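Long-range contacts in L-lactate dehydrogenase (PDB 4UUL), which probably catalyses the NAD-dependent interconversion of 2-hydroxy acids such as lactate or malate with their 2-oxo acids: residues B[31-42]-B[62-72]; B[187-195]-B[217-225]. The protein carries 1 engineered substitution. One frame throughout, in Å; residues are numbered along the deposited sequence.

Contact 1: residues B[31-42]-B[62-72]; sequences GDRQVYLHLLDI and PHLAGFVATTD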
loop_
_atom_site.group_PDB
_atom_site.type_symbol
_atom_site.label_atom_id
_atom_site.label_comp_id
_atom_site.label_asym_id
_atom_site.label_seq_id
_atom_site.Cartn_x
_atom_site.Cartn_y
_atom_site.Cartn_z
ATOM N N GLY B 31 -7.405 -12.330 5.163
ATOM C CA GLY B 31 -7.090 -12.738 6.518
ATOM C C GLY B 31 -6.010 -13.806 6.581
ATOM O O GLY B 31 -4.973 -13.654 5.946
ATOM N N ASP B 32 -6.240 -14.864 7.339
ATOM C CA ASP B 32 -5.243 -15.910 7.449
ATOM C C ASP B 32 -5.085 -16.766 6.190
ATOM O O ASP B 32 -4.146 -17.541 6.086
ATOM C CB ASP B 32 -5.569 -16.840 8.629
ATOM C CG ASP B 32 -5.412 -16.167 9.971
ATOM O OD1 ASP B 32 -4.846 -15.068 10.046
ATOM O OD2 ASP B 32 -5.867 -16.744 10.957
ATOM N N ARG B 33 -6.021 -16.665 5.260
ATOM C CA ARG B 33 -5.997 -17.498 4.074
ATOM C C ARG B 33 -4.961 -16.988 3.069
ATOM O O ARG B 33 -4.811 -15.781 2.899
ATOM C CB ARG B 33 -7.380 -17.489 3.446
ATOM C CG ARG B 33 -7.516 -18.425 2.271
ATOM C CD ARG B 33 -8.960 -18.491 1.804
ATOM N NE ARG B 33 -9.079 -19.384 0.653
ATOM C CZ ARG B 33 -10.133 -19.442 -0.139
ATOM N NH1 ARG B 33 -11.166 -18.654 0.102
ATOM N NH2 ARG B 33 -10.124 -20.265 -1.177
ATOM N N GLN B 34 -4.248 -17.888 2.402
ATOM C CA GLN B 34 -3.332 -17.444 1.365
ATOM C C GLN B 34 -4.045 -16.965 0.109
ATOM O O GLN B 34 -5.210 -17.350 -0.135
ATOM C CB GLN B 34 -2.368 -18.535 0.992
ATOM C CG GLN B 34 -1.363 -18.880 2.078
ATOM C CD GLN B 34 -0.239 -19.673 1.515
ATOM O OE1 GLN B 34 -0.450 -20.756 0.950
ATOM N NE2 GLN B 34 0.971 -19.147 1.649
ATOM N N VAL B 35 -3.322 -16.168 -0.679
ATOM C CA VAL B 35 -3.820 -15.661 -1.932
ATOM C C VAL B 35 -2.861 -16.038 -3.053
ATOM O O VAL B 35 -1.651 -16.161 -2.855
ATOM C CB VAL B 35 -4.030 -14.138 -1.884
ATOM C CG1 VAL B 35 -5.103 -13.800 -0.890
ATOM C CG2 VAL B 35 -2.719 -13.401 -1.621
ATOM N N TYR B 36 -3.444 -16.250 -4.226
ATOM C CA TYR B 36 -2.709 -16.507 -5.448
ATOM C C TYR B 36 -3.152 -15.428 -6.454
ATOM O O TYR B 36 -4.351 -15.321 -6.739
ATOM C CB TYR B 36 -2.968 -17.918 -6.017
ATOM C CG TYR B 36 -2.149 -18.209 -7.242
ATOM C CD1 TYR B 36 -2.520 -17.693 -8.478
ATOM C CD2 TYR B 36 -1.054 -19.053 -7.190
ATOM C CE1 TYR B 36 -1.816 -17.980 -9.624
ATOM C CE2 TYR B 36 -0.337 -19.357 -8.338
ATOM C CZ TYR B 36 -0.714 -18.792 -9.551
ATOM O OH TYR B 36 0.004 -19.082 -10.685
ATOM N N LEU B 37 -2.219 -14.568 -6.891
ATOM C CA LEU B 37 -2.565 -13.383 -7.708
ATOM C C LEU B 37 -2.450 -13.698 -9.184
ATOM O O LEU B 37 -1.432 -14.157 -9.658
ATOM C CB LEU B 37 -1.667 -12.197 -7.345
ATOM C CG LEU B 37 -1.775 -11.713 -5.894
ATOM C CD1 LEU B 37 -0.804 -10.597 -5.681
ATOM C CD2 LEU B 37 -3.155 -11.301 -5.613
ATOM N N HIS B 38 -3.525 -13.414 -9.901
ATOM C CA HIS B 38 -3.526 -13.420 -11.375
ATOM C C HIS B 38 -3.418 -11.965 -11.807
ATOM O O HIS B 38 -4.270 -11.146 -11.456
ATOM C CB HIS B 38 -4.800 -14.028 -11.899
ATOM C CG HIS B 38 -5.002 -15.460 -11.533
ATOM N ND1 HIS B 38 -5.116 -16.454 -12.478
ATOM C CD2 HIS B 38 -5.185 -16.075 -10.337
ATOM C CE1 HIS B 38 -5.332 -17.615 -11.880
ATOM N NE2 HIS B 38 -5.354 -17.421 -10.579
ATOM N N LEU B 39 -2.320 -11.636 -12.493
ATOM C CA LEU B 39 -1.958 -10.259 -12.800
ATOM C C LEU B 39 -1.955 -10.091 -14.306
ATOM O O LEU B 39 -1.065 -10.604 -15.001
ATOM C CB LEU B 39 -0.587 -9.941 -12.195
ATOM C CG LEU B 39 -0.501 -10.174 -10.690
ATOM C CD1 LEU B 39 0.920 -10.066 -10.217
ATOM C CD2 LEU B 39 -1.324 -9.139 -9.946
ATOM N N LEU B 40 -2.987 -9.419 -14.843
ATOM C CA LEU B 40 -3.197 -9.295 -16.267
ATOM C C LEU B 40 -2.869 -7.907 -16.753
ATOM O O LEU B 40 -3.279 -6.911 -16.149
ATOM C CB LEU B 40 -4.651 -9.632 -16.618
ATOM C CG LEU B 40 -5.093 -9.496 -18.069
ATOM C CD1 LEU B 40 -4.362 -10.486 -18.971
ATOM C CD2 LEU B 40 -6.619 -9.638 -18.214
ATOM N N ASP B 41 -2.130 -7.830 -17.865
ATOM C CA ASP B 41 -1.926 -6.551 -18.551
ATOM C C ASP B 41 -1.600 -6.838 -20.021
ATOM O O ASP B 41 -1.724 -7.973 -20.452
ATOM C CB ASP B 41 -0.909 -5.656 -17.815
ATOM C CG ASP B 41 -1.227 -4.175 -17.889
ATOM O OD1 ASP B 41 -1.655 -3.713 -18.964
ATOM O OD2 ASP B 41 -1.084 -3.484 -16.846
ATOM N N ILE B 42 -1.276 -5.799 -20.770
ATOM C CA ILE B 42 -1.040 -5.928 -22.184
ATOM C C ILE B 42 0.453 -6.049 -22.465
ATOM O O ILE B 42 1.281 -5.686 -21.631
ATOM C CB ILE B 42 -1.617 -4.756 -22.951
ATOM C CG1 ILE B 42 -1.058 -3.432 -22.449
ATOM C CG2 ILE B 42 -3.155 -4.798 -22.898
ATOM C CD1 ILE B 42 -1.391 -2.262 -23.423
ATOM N N PRO B 62 4.171 -14.104 3.728
ATOM C CA PRO B 62 3.693 -15.442 4.067
ATOM C C PRO B 62 2.337 -15.786 3.439
ATOM O O PRO B 62 1.979 -16.955 3.277
ATOM C CB PRO B 62 3.592 -15.431 5.603
ATOM C CG PRO B 62 3.708 -14.007 5.999
ATOM C CD PRO B 62 4.445 -13.290 4.925
ATOM N N HIS B 63 1.540 -14.765 3.121
ATOM C CA HIS B 63 0.194 -15.010 2.576
ATOM C C HIS B 63 0.193 -15.266 1.087
ATOM O O HIS B 63 -0.839 -15.618 0.534
ATOM C CB HIS B 63 -0.778 -13.852 2.868
ATOM C CG HIS B 63 -1.087 -13.655 4.308
ATOM N ND1 HIS B 63 -0.300 -12.913 5.154
ATOM C CD2 HIS B 63 -2.136 -14.076 5.049
ATOM C CE1 HIS B 63 -0.846 -12.888 6.349
ATOM N NE2 HIS B 63 -1.961 -13.585 6.317
ATOM N N LEU B 64 1.308 -15.044 0.422
ATOM C CA LEU B 64 1.354 -15.156 -1.022
ATOM C C LEU B 64 1.729 -16.551 -1.443
ATOM O O LEU B 64 2.874 -16.952 -1.351
ATOM C CB LEU B 64 2.285 -14.113 -1.630
ATOM C CG LEU B 64 2.295 -14.007 -3.164
ATOM C CD1 LEU B 64 0.937 -13.648 -3.735
ATOM C CD2 LEU B 64 3.288 -12.964 -3.616
ATOM N N ALA B 65 0.739 -17.339 -1.865
ATOM C CA ALA B 65 0.961 -18.714 -2.345
ATOM C C ALA B 65 1.669 -18.747 -3.660
ATOM O O ALA B 65 2.418 -19.655 -3.947
ATOM C CB ALA B 65 -0.378 -19.436 -2.469
ATOM N N GLY B 66 1.434 -17.745 -4.485
ATOM C CA GLY B 66 2.011 -17.664 -5.815
ATOM C C GLY B 66 1.317 -16.588 -6.643
ATOM O O GLY B 66 0.450 -15.873 -6.138
ATOM N N PHE B 67 1.702 -16.478 -7.910
ATOM C CA PHE B 67 1.120 -15.524 -8.823
ATOM C C PHE B 67 1.424 -15.974 -10.253
ATOM O O PHE B 67 2.324 -16.788 -10.506
ATOM C CB PHE B 67 1.709 -14.128 -8.603
ATOM C CG PHE B 67 3.187 -14.073 -8.787
ATOM C CD1 PHE B 67 3.742 -13.899 -10.032
ATOM C CD2 PHE B 67 4.025 -14.210 -7.705
ATOM C CE1 PHE B 67 5.131 -13.891 -10.202
ATOM C CE2 PHE B 67 5.393 -14.197 -7.864
ATOM C CZ PHE B 67 5.939 -14.025 -9.114
ATOM N N VAL B 68 0.687 -15.388 -11.177
ATOM C CA VAL B 68 0.986 -15.488 -12.594
ATOM C C VAL B 68 0.809 -14.092 -13.181
ATOM O O VAL B 68 -0.183 -13.424 -12.946
ATOM C CB VAL B 68 0.110 -16.520 -13.337
ATOM C CG1 VAL B 68 -1.372 -16.202 -13.306
ATOM C CG2 VAL B 68 0.614 -16.685 -14.772
ATOM N N ALA B 69 1.826 -13.628 -13.875
ATOM C CA ALA B 69 1.801 -12.366 -14.621
ATOM C C ALA B 69 1.654 -12.737 -16.056
ATOM O O ALA B 69 2.449 -13.538 -16.609
ATOM C CB ALA B 69 3.133 -11.671 -14.463
ATOM N N THR B 70 0.625 -12.211 -16.700
ATOM C CA THR B 70 0.246 -12.719 -18.023
ATOM C C THR B 70 -0.431 -11.671 -18.890
ATOM O O THR B 70 -0.985 -10.691 -18.369
ATOM C CB THR B 70 -0.668 -13.944 -17.846
ATOM O OG1 THR B 70 -0.905 -14.559 -19.100
ATOM C CG2 THR B 70 -2.004 -13.590 -17.230
ATOM N N THR B 71 -0.378 -11.884 -20.184
ATOM C CA THR B 71 -1.235 -11.175 -21.124
ATOM C C THR B 71 -2.418 -12.025 -21.621
ATOM O O THR B 71 -3.204 -11.563 -22.415
ATOM C CB THR B 71 -0.449 -10.729 -22.343
ATOM O OG1 THR B 71 0.045 -11.880 -23.024
ATOM C CG2 THR B 71 0.736 -9.881 -21.900
ATOM N N ASP B 72 -2.506 -13.263 -21.176
ATOM C CA ASP B 72 -3.432 -14.244 -21.701
ATOM C C ASP B 72 -4.705 -14.294 -20.861
ATOM O O ASP B 72 -4.652 -14.609 -19.651
ATOM C CB ASP B 72 -2.802 -15.634 -21.637
ATOM C CG ASP B 72 -3.718 -16.681 -22.148
ATOM O OD1 ASP B 72 -4.137 -16.529 -23.300
ATOM O OD2 ASP B 72 -4.054 -17.626 -21.403
HETATM O O HOH W 1 -3.285 -13.320 8.764
HETATM O O HOH W 2 -3.624 -8.898 -22.419
#
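The Y36 ring lies with one face over the backbone of the neighbouring strand, where G66 C sits 3.4 Å above the ring plane and F67 N is close by, both offset toward the rim. G66 carries no side chain that would keep the ring off its peptide. With CG anti to the backbone N (chi1 -177°), Y36 leans across strand 64-70, and its OH comes 3.7 Å from V68 CB. On the same side of the sheet, H38 CD2 meets the edge of the Y36 ring in plane, while Y36 CE1 stands over a face of the H38 imidazole. V68 CG1 approaches that imidazole obliquely, 3.8 Å from H38 ND1. H6 of strand 5-10 stacks on Y36, meets the H38 ring and hydrogen-bonds to H38 NE2 through its ND1; H38 ND1 bonds to A75 O.

At the start of the pair, R33 O lies at the edge of the H63 ring, and a water in the ring plane joins H63 NE2 to D32 OD1. The Q34 amide donates from NE2 to P62 O (2.9 Å), the acceptor lying near the amide plane. Then the parallel ladder runs from V35 N–H63 O (2.8 Å) to D41 N–T70 O (3.1 Å). Opposite V35 to L37 the edge strand holds one extra residue, as in a beta bulge. The other face is apolar: the L64 and L37 side chains cross at about a right angle, L64 CD1 4.0 Å from L37 CG, and F67 CB packs on L37 CB.

This is a right-handed beta-alpha-beta crossover of the Rossmann fold, closed by helix 46-57. D41, an NADH-binding residue, is held by both oxygens: OD1 takes I42 N through its anti lone pair and OD2 takes A13 N. These two backbone donors would hold the carboxylate in orientation even without cofactor.

Contact 2: residues B[187-195]-B[217-225]; sequences GESMVADLT and VFDTFFKKI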
loop_
_atom_site.group_PDB
_atom_site.type_symbol
_atom_site.label_atom_id
_atom_site.label_comp_id
_atom_site.label_asym_id
_atom_site.label_seq_id
_atom_site.Cartn_x
_atom_site.Cartn_y
_atom_site.Cartn_z
ATOM N N GLY B 187 -20.009 10.203 -12.521
ATOM C CA GLY B 187 -20.159 11.312 -13.428
ATOM C C GLY B 187 -21.009 12.339 -12.800
ATOM O O GLY B 187 -21.289 12.322 -11.570
ATOM N N GLU B 188 -21.456 13.219 -13.673
ATOM C CA GLU B 188 -22.206 14.380 -13.327
ATOM C C GLU B 188 -23.454 14.051 -12.560
ATOM O O GLU B 188 -23.863 14.882 -11.790
ATOM C CB GLU B 188 -22.536 15.183 -14.601
ATOM C CG GLU B 188 -21.312 15.815 -15.271
ATOM C CD GLU B 188 -21.658 16.657 -16.486
ATOM O OE1 GLU B 188 -22.859 16.762 -16.828
ATOM O OE2 GLU B 188 -20.723 17.211 -17.095
ATOM N N SER B 189 -24.083 12.886 -12.770
ATOM C CA SER B 189 -25.350 12.631 -12.145
ATOM C C SER B 189 -25.283 11.988 -10.763
ATOM O O SER B 189 -26.292 11.743 -10.141
ATOM C CB SER B 189 -26.276 11.796 -13.044
ATOM O OG SER B 189 -25.888 10.459 -13.066
ATOM N N MET B 190 -24.089 11.648 -10.273
ATOM C CA MET B 190 -23.944 10.991 -8.984
ATOM C C MET B 190 -24.635 11.815 -7.914
ATOM O O MET B 190 -24.572 13.045 -7.895
ATOM C CB MET B 190 -22.494 10.918 -8.623
ATOM C CG MET B 190 -22.132 10.008 -7.501
ATOM S SD MET B 190 -20.353 9.931 -7.174
ATOM C CE MET B 190 -19.989 11.615 -6.697
ATOM N N VAL B 191 -25.281 11.117 -6.980
ATOM C CA VAL B 191 -26.021 11.773 -5.912
ATOM C C VAL B 191 -25.235 11.610 -4.595
ATOM O O VAL B 191 -25.205 10.515 -4.018
ATOM C CB VAL B 191 -27.429 11.171 -5.755
ATOM C CG1 VAL B 191 -28.174 12.037 -4.748
ATOM C CG2 VAL B 191 -28.159 11.112 -7.079
ATOM N N ALA B 192 -24.607 12.684 -4.125
ATOM C CA ALA B 192 -23.907 12.672 -2.827
ATOM C C ALA B 192 -24.950 13.181 -1.811
ATOM O O ALA B 192 -25.187 14.391 -1.657
ATOM C CB ALA B 192 -22.660 13.553 -2.892
ATOM N N ASP B 193 -25.600 12.242 -1.170
ATOM C CA ASP B 193 -26.759 12.491 -0.329
ATOM C C ASP B 193 -26.377 12.662 1.135
ATOM O O ASP B 193 -25.793 11.743 1.753
ATOM C CB ASP B 193 -27.686 11.292 -0.469
ATOM C CG ASP B 193 -28.943 11.356 0.401
ATOM O OD1 ASP B 193 -29.373 12.460 0.772
ATOM O OD2 ASP B 193 -29.498 10.262 0.670
ATOM N N LEU B 194 -26.654 13.838 1.667
ATOM C CA LEU B 194 -26.487 14.151 3.063
ATOM C C LEU B 194 -27.785 14.167 3.821
ATOM O O LEU B 194 -27.771 14.492 5.014
ATOM C CB LEU B 194 -25.783 15.498 3.221
ATOM C CG LEU B 194 -24.384 15.591 2.615
ATOM C CD1 LEU B 194 -23.724 16.954 2.920
ATOM C CD2 LEU B 194 -23.464 14.397 3.005
ATOM N N THR B 195 -28.905 13.902 3.162
ATOM C CA THR B 195 -30.226 14.072 3.814
ATOM C C THR B 195 -30.567 13.040 4.881
ATOM O O THR B 195 -31.486 13.273 5.663
ATOM C CB THR B 195 -31.372 14.164 2.808
ATOM O OG1 THR B 195 -31.566 12.909 2.190
ATOM C CG2 THR B 195 -31.101 15.212 1.771
ATOM N N VAL B 217 -24.695 22.404 1.630
ATOM C CA VAL B 217 -25.179 21.038 1.389
ATOM C C VAL B 217 -25.538 20.787 -0.056
ATOM O O VAL B 217 -25.127 19.763 -0.624
ATOM C CB VAL B 217 -26.400 20.712 2.288
ATOM C CG1 VAL B 217 -26.995 19.376 1.932
ATOM C CG2 VAL B 217 -26.001 20.794 3.768
ATOM N N PHE B 218 -26.305 21.696 -0.654
ATOM C CA PHE B 218 -26.922 21.429 -1.947
ATOM C C PHE B 218 -26.271 22.176 -3.104
ATOM O O PHE B 218 -26.825 22.226 -4.203
ATOM C CB PHE B 218 -28.418 21.755 -1.879
ATOM C CG PHE B 218 -29.164 20.891 -0.911
ATOM C CD1 PHE B 218 -29.446 19.544 -1.221
ATOM C CD2 PHE B 218 -29.572 21.413 0.315
ATOM C CE1 PHE B 218 -30.127 18.746 -0.301
ATOM C CE2 PHE B 218 -30.233 20.619 1.244
ATOM C CZ PHE B 218 -30.520 19.297 0.949
ATOM N N ASP B 219 -25.094 22.740 -2.875
ATOM C CA ASP B 219 -24.308 23.269 -3.972
ATOM C C ASP B 219 -22.792 23.083 -3.792
ATOM O O ASP B 219 -22.154 22.324 -4.540
ATOM C CB ASP B 219 -24.623 24.736 -4.188
ATOM C CG ASP B 219 -24.016 25.248 -5.461
ATOM O OD1 ASP B 219 -24.558 24.911 -6.541
ATOM O OD2 ASP B 219 -22.975 25.940 -5.390
ATOM N N THR B 220 -22.211 23.762 -2.809
ATOM C CA THR B 220 -20.769 23.710 -2.591
ATOM C C THR B 220 -20.248 22.286 -2.375
ATOM O O THR B 220 -19.203 21.906 -2.933
ATOM C CB THR B 220 -20.370 24.490 -1.339
ATOM O OG1 THR B 220 -20.825 25.840 -1.447
ATOM C CG2 THR B 220 -18.848 24.461 -1.151
ATOM N N PHE B 221 -20.937 21.517 -1.537
ATOM C CA PHE B 221 -20.450 20.206 -1.147
ATOM C C PHE B 221 -20.252 19.332 -2.392
ATOM O O PHE B 221 -19.169 18.795 -2.592
ATOM C CB PHE B 221 -21.400 19.596 -0.128
ATOM C CG PHE B 221 -21.217 18.142 0.073
ATOM C CD1 PHE B 221 -20.167 17.647 0.816
ATOM C CD2 PHE B 221 -22.140 17.275 -0.443
ATOM C CE1 PHE B 221 -20.029 16.268 0.976
ATOM C CE2 PHE B 221 -22.025 15.944 -0.262
ATOM C CZ PHE B 221 -20.965 15.431 0.408
ATOM N N PHE B 222 -21.242 19.247 -3.275
ATOM C CA PHE B 222 -21.073 18.381 -4.464
ATOM C C PHE B 222 -19.989 18.904 -5.395
ATOM O O PHE B 222 -19.281 18.127 -6.076
ATOM C CB PHE B 222 -22.385 18.203 -5.241
ATOM C CG PHE B 222 -22.277 17.250 -6.419
ATOM C CD1 PHE B 222 -22.122 15.895 -6.217
ATOM C CD2 PHE B 222 -22.328 17.721 -7.724
ATOM C CE1 PHE B 222 -22.039 15.018 -7.284
ATOM C CE2 PHE B 222 -22.244 16.846 -8.787
ATOM C CZ PHE B 222 -22.092 15.491 -8.560
ATOM N N LYS B 223 -19.824 20.217 -5.440
ATOM C CA LYS B 223 -18.764 20.780 -6.260
ATOM C C LYS B 223 -17.404 20.338 -5.740
ATOM O O LYS B 223 -16.523 19.998 -6.527
ATOM C CB LYS B 223 -18.844 22.294 -6.283
ATOM C CG LYS B 223 -19.978 22.792 -7.160
ATOM C CD LYS B 223 -20.031 24.293 -7.156
ATOM C CE LYS B 223 -21.174 24.813 -7.992
ATOM N NZ LYS B 223 -21.229 26.288 -7.891
ATOM N N LYS B 224 -17.230 20.350 -4.425
ATOM C CA LYS B 224 -15.956 19.942 -3.854
ATOM C C LYS B 224 -15.711 18.480 -4.168
ATOM O O LYS B 224 -14.618 18.124 -4.636
ATOM C CB LYS B 224 -15.954 20.155 -2.347
ATOM C CG LYS B 224 -15.947 21.620 -1.965
ATOM C CD LYS B 224 -16.093 21.819 -0.465
ATOM C CE LYS B 224 -14.791 22.191 0.193
ATOM N NZ LYS B 224 -15.026 22.597 1.621
ATOM N N ILE B 225 -16.709 17.641 -3.900
ATOM C CA ILE B 225 -16.669 16.193 -4.228
ATOM C C ILE B 225 -16.509 15.944 -5.738
ATOM O O ILE B 225 -15.771 15.031 -6.145
ATOM C CB ILE B 225 -18.016 15.460 -3.766
ATOM C CG1 ILE B 225 -18.202 15.533 -2.259
ATOM C CG2 ILE B 225 -18.060 14.023 -4.208
ATOM C CD1 ILE B 225 -17.011 15.127 -1.467
HETATM O O HOH W 3 -25.961 17.134 -1.118
#
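F221 and F222 both hold CG anti to the backbone N (chi1 165° and -176°), which sends two successive rings from helix 214-236 onto the segment 187-195. L194 comes from the opposite direction to meet F221, its CG anti to the carbonyl carbon. Its CD1 methyl sits over the centre of the F221 ring in a CH-pi contact, 3.8 Å from the centroid and 12° off the normal. I225 CG1 lies over the opposite face, offset toward the rim, so aliphatic groups flank the ring on both faces, and A192 O lies in plane at its edge.

A192 CB lies between the two rings, 3.6 Å from F221 CE2 and 4.1 Å from F222 CD1, at the edge of the F222 ring. M190 O approaches F222 obliquely, 3.3 Å from CE1. In the conformer described, the bend at the end of M190 brings its CE methyl against both F222 CE1 and I225 CG2. T195 CG2 touches the edge of the F218 ring, a face of which is covered by V217 CG1.

No direct hydrogen bond crosses between the segments; a water donates both protons, to A192 O (2.9 Å) and V217 O (2.8 Å). Around L194, D193 OD1 closes an Asx turn by accepting from T195 N, above the carboxylate plane, and also from T195 OG1 through its syn lone pair.

The contact thus seats helix 214-236 on edge strand 191-193 of the C-terminal domain, with helix 156-170 also packing on F221. Hydrophobic burial carries the interface, and the water gives one carbonyl of each segment a hydrogen-bond donor.

Overall arrangement
Contact 1 and contact 2 lie on opposite sides of the chain's centre, their own centres 37 Å apart and their nearest atoms about 24 Å apart. The first belongs to the NAD-binding domain, the second to the C-terminal domain, and the first closes along the chain before the second opens. Each reaches toward the NADH or catalytic site by one end only. Contact 1 ends at D41, whose side chain lies about 7 Å from that of R48, another NADH-binding residue. At 187-195, M190 comes about 4 Å, side chain to side chain, from H186, the predicted proton acceptor, and G187 is about 8 Å from the side chain of N130, which binds NADH.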